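Local coordinates for serine-repeat antigen protein (Plasmodium falciparum, PDB 2WBF) that adopts the papain-family protease fold with a noncanonical active-site serine, and is a protease-like malaria antigen whose own enzymatic role is uncertain, at residues A[20-25]-A[52-57]; A[217-222]-A[239-244]. All blocks are in the same frame, centred on the assembly; numbering follows the deposited sequence.

Contact 1 (A[20-25]-A[52-57]); sequences ISNLQV and YEPTKI
Bent at chi2 (-58°) and again at chi4 (57°), with an extended step between, the chain of Lys56 curls over Leu23 and brings its ammonium to the backbone of Gln24. Leu23 meets it with CG turned anti to its own carbonyl carbon; this, with chi2 near 167°, puts CD2 between Lys56 CE and Pro54 CB. Lys56 NZ donates to Gln24 O at 2.8 Å, approaching at 134° to the C=O and tilted slightly from the carbonyl plane. A water accepts from Gln24 N at 3.0 Å and, weakly, from Lys56 NZ, while Glu26 gives the ammonium a salt bridge. The lysine methylenes supply apolar contact as well: Lys56 CE lies 3.6 Å from Leu23 CA and 3.7 Å from Leu23 CD2. On its other flank the same Leu23 CD2 is 3.7 Å from Pro54 CB. Lysine suits this place because a greasy stem can pass a leucine before its charge reaches a carbonyl. Proline suits its own as the centre of an inverse gamma turn, whose Thr55 N to Glu53 O bond is weak; the turn presents the rigid ring to Leu23 and, through CG, to Asn22 CB at 3.7 Å. Leu23 also leans on Tyr41 of helix 34-49, and Gln24 O accepts from Arg224 too. These are the loops before and after the long helix of the helical half of a papain-like fold, the helix whose start carries the nucleophile in papain itself.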
loop_
_atom_site.group_PDB
_atom_site.type_symbol
_atom_site.label_atom_id
_atom_site.label_comp_id
_atom_site.label_asym_id
_atom_site.label_seq_id
_atom_site.Cartn_x
_atom_site.Cartn_y
_atom_site.Cartn_z
ATOM N N ILE A 20 9.994 3.915 9.033
ATOM C CA ILE A 20 8.930 4.156 8.058
ATOM C C ILE A 20 8.935 5.604 7.537
ATOM O O ILE A 20 8.654 5.843 6.362
ATOM C CB ILE A 20 7.558 3.728 8.625
ATOM C CG1 ILE A 20 7.523 2.192 8.685
ATOM C CG2 ILE A 20 6.405 4.233 7.765
ATOM C CD1 ILE A 20 6.314 1.609 9.376
ATOM N N SER A 21 9.306 6.560 8.388
ATOM C CA SER A 21 9.344 7.962 7.968
ATOM C C SER A 21 10.444 8.208 6.922
ATOM O O SER A 21 10.448 9.243 6.263
ATOM C CB SER A 21 9.537 8.908 9.172
ATOM O OG SER A 21 10.887 8.929 9.597
ATOM N N ASN A 22 11.364 7.254 6.777
ATOM C CA ASN A 22 12.469 7.373 5.829
ATOM C C ASN A 22 12.180 6.715 4.481
ATOM O O ASN A 22 13.047 6.695 3.606
ATOM C CB ASN A 22 13.743 6.767 6.423
ATOM C CG ASN A 22 14.350 7.643 7.498
ATOM O OD1 ASN A 22 14.332 8.865 7.392
ATOM N ND2 ASN A 22 14.888 7.025 8.539
ATOM N N LEU A 23 10.975 6.163 4.327
ATOM C CA LEU A 23 10.530 5.653 3.025
ATOM C C LEU A 23 9.899 6.815 2.246
ATOM O O LEU A 23 8.730 7.148 2.422
ATOM C CB LEU A 23 9.537 4.496 3.203
ATOM C CG LEU A 23 10.102 3.268 3.922
ATOM C CD1 LEU A 23 8.964 2.322 4.344
ATOM C CD2 LEU A 23 11.106 2.545 3.021
ATOM N N GLN A 24 10.698 7.471 1.418
ATOM C CA GLN A 24 10.218 8.668 0.738
ATOM C C GLN A 24 9.153 8.339 -0.310
ATOM O O GLN A 24 9.124 7.243 -0.875
ATOM C CB GLN A 24 11.387 9.403 0.092
ATOM C CG GLN A 24 12.418 9.946 1.119
ATOM C CD GLN A 24 11.767 10.722 2.267
ATOM O OE1 GLN A 24 11.054 11.706 2.050
ATOM N NE2 GLN A 24 12.019 10.283 3.496
ATOM N N VAL A 25 8.278 9.308 -0.572
ATOM C CA VAL A 25 7.247 9.144 -1.584
ATOM C C VAL A 25 7.899 8.959 -2.951
ATOM O O VAL A 25 8.936 9.577 -3.243
ATOM C CB VAL A 25 6.302 10.369 -1.573
ATOM C CG1 VAL A 25 5.380 10.386 -2.782
ATOM C CG2 VAL A 25 5.483 10.372 -0.274
ATOM N N TYR A 52 14.757 -3.996 9.722
ATOM C CA TYR A 52 15.596 -3.775 8.545
ATOM C C TYR A 52 15.668 -2.299 8.178
ATOM O O TYR A 52 14.861 -1.501 8.641
ATOM C CB TYR A 52 15.087 -4.606 7.365
ATOM C CG TYR A 52 15.175 -6.084 7.641
ATOM C CD1 TYR A 52 14.120 -6.767 8.233
ATOM C CD2 TYR A 52 16.331 -6.791 7.347
ATOM C CE1 TYR A 52 14.205 -8.115 8.505
ATOM C CE2 TYR A 52 16.425 -8.136 7.614
ATOM C CZ TYR A 52 15.362 -8.798 8.193
ATOM O OH TYR A 52 15.460 -10.149 8.462
ATOM N N GLU A 53 16.662 -1.941 7.366
ATOM C CA GLU A 53 16.800 -0.574 6.874
ATOM C C GLU A 53 15.647 -0.205 5.938
ATOM O O GLU A 53 15.006 -1.092 5.358
ATOM C CB GLU A 53 18.119 -0.426 6.116
ATOM C CG GLU A 53 19.362 -0.646 6.977
ATOM C CD GLU A 53 19.712 0.560 7.829
ATOM O OE1 GLU A 53 19.329 1.690 7.459
ATOM O OE2 GLU A 53 20.378 0.377 8.871
ATOM N N PRO A 54 15.382 1.106 5.781
ATOM C CA PRO A 54 14.341 1.539 4.835
ATOM C C PRO A 54 14.821 1.459 3.383
ATOM O O PRO A 54 14.867 2.486 2.712
ATOM C CB PRO A 54 14.057 3.002 5.232
ATOM C CG PRO A 54 15.090 3.374 6.297
ATOM C CD PRO A 54 16.054 2.241 6.444
ATOM N N THR A 55 15.159 0.266 2.895
ATOM C CA THR A 55 15.736 0.127 1.548
ATOM C C THR A 55 14.629 -0.085 0.522
ATOM O O THR A 55 13.818 -0.996 0.669
ATOM C CB THR A 55 16.691 -1.075 1.456
ATOM O OG1 THR A 55 17.648 -1.007 2.516
ATOM C CG2 THR A 55 17.425 -1.086 0.115
ATOM N N LYS A 56 14.579 0.751 -0.511
ATOM C CA LYS A 56 13.478 0.653 -1.470
ATOM C C LYS A 56 13.595 -0.564 -2.376
ATOM O O LYS A 56 14.665 -0.848 -2.913
ATOM C CB LYS A 56 13.400 1.921 -2.330
ATOM C CG LYS A 56 13.056 3.164 -1.528
ATOM C CD LYS A 56 11.723 2.948 -0.809
ATOM C CE LYS A 56 11.168 4.253 -0.269
ATOM N NZ LYS A 56 11.009 5.253 -1.363
ATOM N N ILE A 57 12.482 -1.284 -2.540
ATOM C CA ILE A 57 12.393 -2.360 -3.521
ATOM C C ILE A 57 12.324 -1.786 -4.950
ATOM O O ILE A 57 11.745 -0.739 -5.178
ATOM C CB ILE A 57 11.143 -3.214 -3.223
ATOM C CG1 ILE A 57 11.352 -3.975 -1.912
ATOM C CG2 ILE A 57 10.843 -4.168 -4.365
ATOM C CD1 ILE A 57 10.028 -4.456 -1.264
HETATM O O HOH W 1 13.347 6.704 0.321
#

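Contact 2 (A[217-222]-A[239-244]); sequences KKSYWI and VDMYGP
Met241 lays its side chain across one face of the Trp221 indole at about a right angle. With chi1 at -79° and the chain extended beyond CG, each atom finds a different part of the ring: CG sits 3.6 Å from the centroid of the five-membered ring in a CH-pi contact, SD 4.2 Å from that of the six-membered ring in a Met-aromatic contact, and CE reaches the far rim. A slender methionine suits this flat surface. A water in the indole plane accepts from Trp221 NE1 and donates to Met241 O. Val239 CG1 packs on Trp221 CB near the ring plane, and the two backbones exchange paired hydrogen bonds. One residue on, Tyr220 and Asp240 form a non-hydrogen-bonded pair; there strand 236-240 ends, though Met241 N still reaches Ser219 O from above its carbonyl plane.

Asp240 has CG anti to its backbone N (chi1 -168°), and its carboxylate comes back to the neighbouring strand. OD1 accepts from Gly243 N at 2.8 Å, an Asx motif; glycine easily adopts the positive phi (63°) there. Two waters donate to OD1, linking it to Ser219 N and Lys218 NZ, while OD2 bonds Tyr210. So many donors would probably keep this buried carboxylate ionised.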
loop_
_atom_site.group_PDB
_atom_site.type_symbol
_atom_site.label_atom_id
_atom_site.label_comp_id
_atom_site.label_asym_id
_atom_site.label_seq_id
_atom_site.Cartn_x
_atom_site.Cartn_y
_atom_site.Cartn_z
ATOM N N LYS A 217 -17.438 15.305 15.361
ATOM C CA LYS A 217 -16.294 14.452 15.644
ATOM C C LYS A 217 -16.249 13.335 14.605
ATOM O O LYS A 217 -17.241 12.632 14.392
ATOM C CB LYS A 217 -16.392 13.862 17.051
ATOM C CG LYS A 217 -16.208 14.880 18.173
ATOM C CD LYS A 217 -16.661 14.319 19.513
ATOM N N LYS A 218 -15.093 13.187 13.962
ATOM C CA LYS A 218 -14.903 12.192 12.898
ATOM C C LYS A 218 -13.506 11.587 12.994
ATOM O O LYS A 218 -12.732 11.927 13.891
ATOM C CB LYS A 218 -15.072 12.849 11.523
ATOM C CG LYS A 218 -16.474 13.355 11.231
ATOM C CD LYS A 218 -17.495 12.229 11.138
ATOM C CE LYS A 218 -18.864 12.768 10.745
ATOM N NZ LYS A 218 -19.837 11.687 10.407
ATOM N N SER A 219 -13.174 10.684 12.068
ATOM C CA SER A 219 -11.827 10.136 12.029
ATOM C C SER A 219 -11.350 10.141 10.572
ATOM O O SER A 219 -12.167 10.244 9.652
ATOM C CB SER A 219 -11.775 8.701 12.587
ATOM O OG SER A 219 -12.382 8.609 13.878
ATOM N N TYR A 220 -10.037 10.051 10.375
ATOM C CA TYR A 220 -9.471 10.026 9.022
ATOM C C TYR A 220 -8.443 8.916 8.885
ATOM O O TYR A 220 -7.798 8.533 9.860
ATOM C CB TYR A 220 -8.790 11.370 8.692
ATOM C CG TYR A 220 -7.668 11.772 9.650
ATOM C CD1 TYR A 220 -6.366 11.332 9.448
ATOM C CD2 TYR A 220 -7.922 12.596 10.758
ATOM C CE1 TYR A 220 -5.339 11.681 10.311
ATOM C CE2 TYR A 220 -6.898 12.955 11.635
ATOM C CZ TYR A 220 -5.610 12.501 11.410
ATOM O OH TYR A 220 -4.581 12.847 12.272
ATOM N N TRP A 221 -8.309 8.411 7.661
ATOM C CA TRP A 221 -7.132 7.662 7.234
ATOM C C TRP A 221 -6.058 8.607 6.715
ATOM O O TRP A 221 -6.365 9.621 6.103
ATOM C CB TRP A 221 -7.468 6.696 6.086
ATOM C CG TRP A 221 -8.477 5.624 6.432
ATOM C CD1 TRP A 221 -9.660 5.389 5.794
ATOM C CD2 TRP A 221 -8.381 4.647 7.483
ATOM N NE1 TRP A 221 -10.311 4.333 6.383
ATOM C CE2 TRP A 221 -9.550 3.860 7.423
ATOM C CE3 TRP A 221 -7.420 4.361 8.466
ATOM C CZ2 TRP A 221 -9.794 2.802 8.317
ATOM C CZ3 TRP A 221 -7.668 3.310 9.363
ATOM C CH2 TRP A 221 -8.844 2.552 9.279
ATOM N N ILE A 222 -4.800 8.269 6.965
ATOM C CA ILE A 222 -3.678 8.891 6.255
ATOM C C ILE A 222 -3.303 7.926 5.133
ATOM O O ILE A 222 -3.064 6.744 5.382
ATOM C CB ILE A 222 -2.476 9.130 7.170
ATOM C CG1 ILE A 222 -2.887 10.032 8.338
ATOM C CG2 ILE A 222 -1.334 9.787 6.425
ATOM C CD1 ILE A 222 -1.798 10.136 9.415
ATOM N N VAL A 239 -8.345 11.384 4.536
ATOM C CA VAL A 239 -9.705 11.185 4.076
ATOM C C VAL A 239 -10.554 10.629 5.213
ATOM O O VAL A 239 -10.122 9.766 5.972
ATOM C CB VAL A 239 -9.740 10.258 2.826
ATOM C CG1 VAL A 239 -9.228 8.861 3.165
ATOM C CG2 VAL A 239 -11.128 10.181 2.243
ATOM N N ASP A 240 -11.755 11.160 5.336
ATOM C CA ASP A 240 -12.673 10.745 6.390
ATOM C C ASP A 240 -12.968 9.256 6.257
ATOM O O ASP A 240 -13.288 8.791 5.171
ATOM C CB ASP A 240 -13.948 11.563 6.226
ATOM C CG ASP A 240 -14.876 11.452 7.420
ATOM O OD1 ASP A 240 -15.519 10.408 7.593
ATOM O OD2 ASP A 240 -14.969 12.422 8.185
ATOM N N MET A 241 -12.854 8.508 7.354
ATOM C CA MET A 241 -12.953 7.049 7.318
ATOM C C MET A 241 -14.315 6.575 6.907
ATOM O O MET A 241 -14.461 5.627 6.156
ATOM C CB MET A 241 -12.767 6.462 8.707
ATOM C CG MET A 241 -11.373 6.359 9.191
ATOM S SD MET A 241 -11.411 5.504 10.772
ATOM C CE MET A 241 -9.690 5.797 11.147
ATOM N N TYR A 242 -15.327 7.189 7.490
ATOM C CA TYR A 242 -16.671 6.677 7.329
ATOM C C TYR A 242 -17.330 7.404 6.169
ATOM O O TYR A 242 -18.252 6.880 5.554
ATOM C CB TYR A 242 -17.458 6.806 8.646
ATOM C CG TYR A 242 -17.017 5.826 9.736
ATOM C CD1 TYR A 242 -17.639 4.574 9.879
ATOM C CD2 TYR A 242 -16.002 6.144 10.622
ATOM C CE1 TYR A 242 -17.240 3.672 10.878
ATOM C CE2 TYR A 242 -15.602 5.250 11.624
ATOM C CZ TYR A 242 -16.223 4.019 11.748
ATOM O OH TYR A 242 -15.814 3.146 12.748
ATOM N N GLY A 243 -16.819 8.597 5.846
ATOM C CA GLY A 243 -17.341 9.432 4.770
ATOM C C GLY A 243 -18.774 9.906 4.978
ATOM O O GLY A 243 -19.369 9.627 6.009
ATOM N N PRO A 244 -19.329 10.633 3.992
ATOM C CA PRO A 244 -20.706 11.149 4.034
ATOM C C PRO A 244 -21.744 10.045 4.185
ATOM O O PRO A 244 -21.554 8.933 3.698
ATOM C CB PRO A 244 -20.868 11.850 2.681
ATOM C CG PRO A 244 -19.464 12.124 2.216
ATOM C CD PRO A 244 -18.619 11.031 2.762
HETATM O O HOH W 2 -18.145 10.780 8.107
HETATM O O HOH W 3 -15.236 9.486 10.249
HETATM O O HOH W 4 -12.896 3.428 5.457
#

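How the contacts relate
From the N terminus, the chain first runs through 20-25 and the long helix 34-49, and contact 1 closes that excursion when 52-57 returns beside its starting point, just ahead of helix 59-64. Only much later does contact 2 open at 217-222; it closes a beta hairpin when strand 236-240 comes back antiparallel. The two loops therefore follow in series, neither nesting nor crossing, with centres 26 Å apart and nearest atoms about 10 Å apart. Contact 1 belongs to the helical half and contact 2 to the sheet-rich half of the papain-like fold. Strand 217-224 links their surroundings, for it runs on from contact 2 to Arg224, beside segment 20-25.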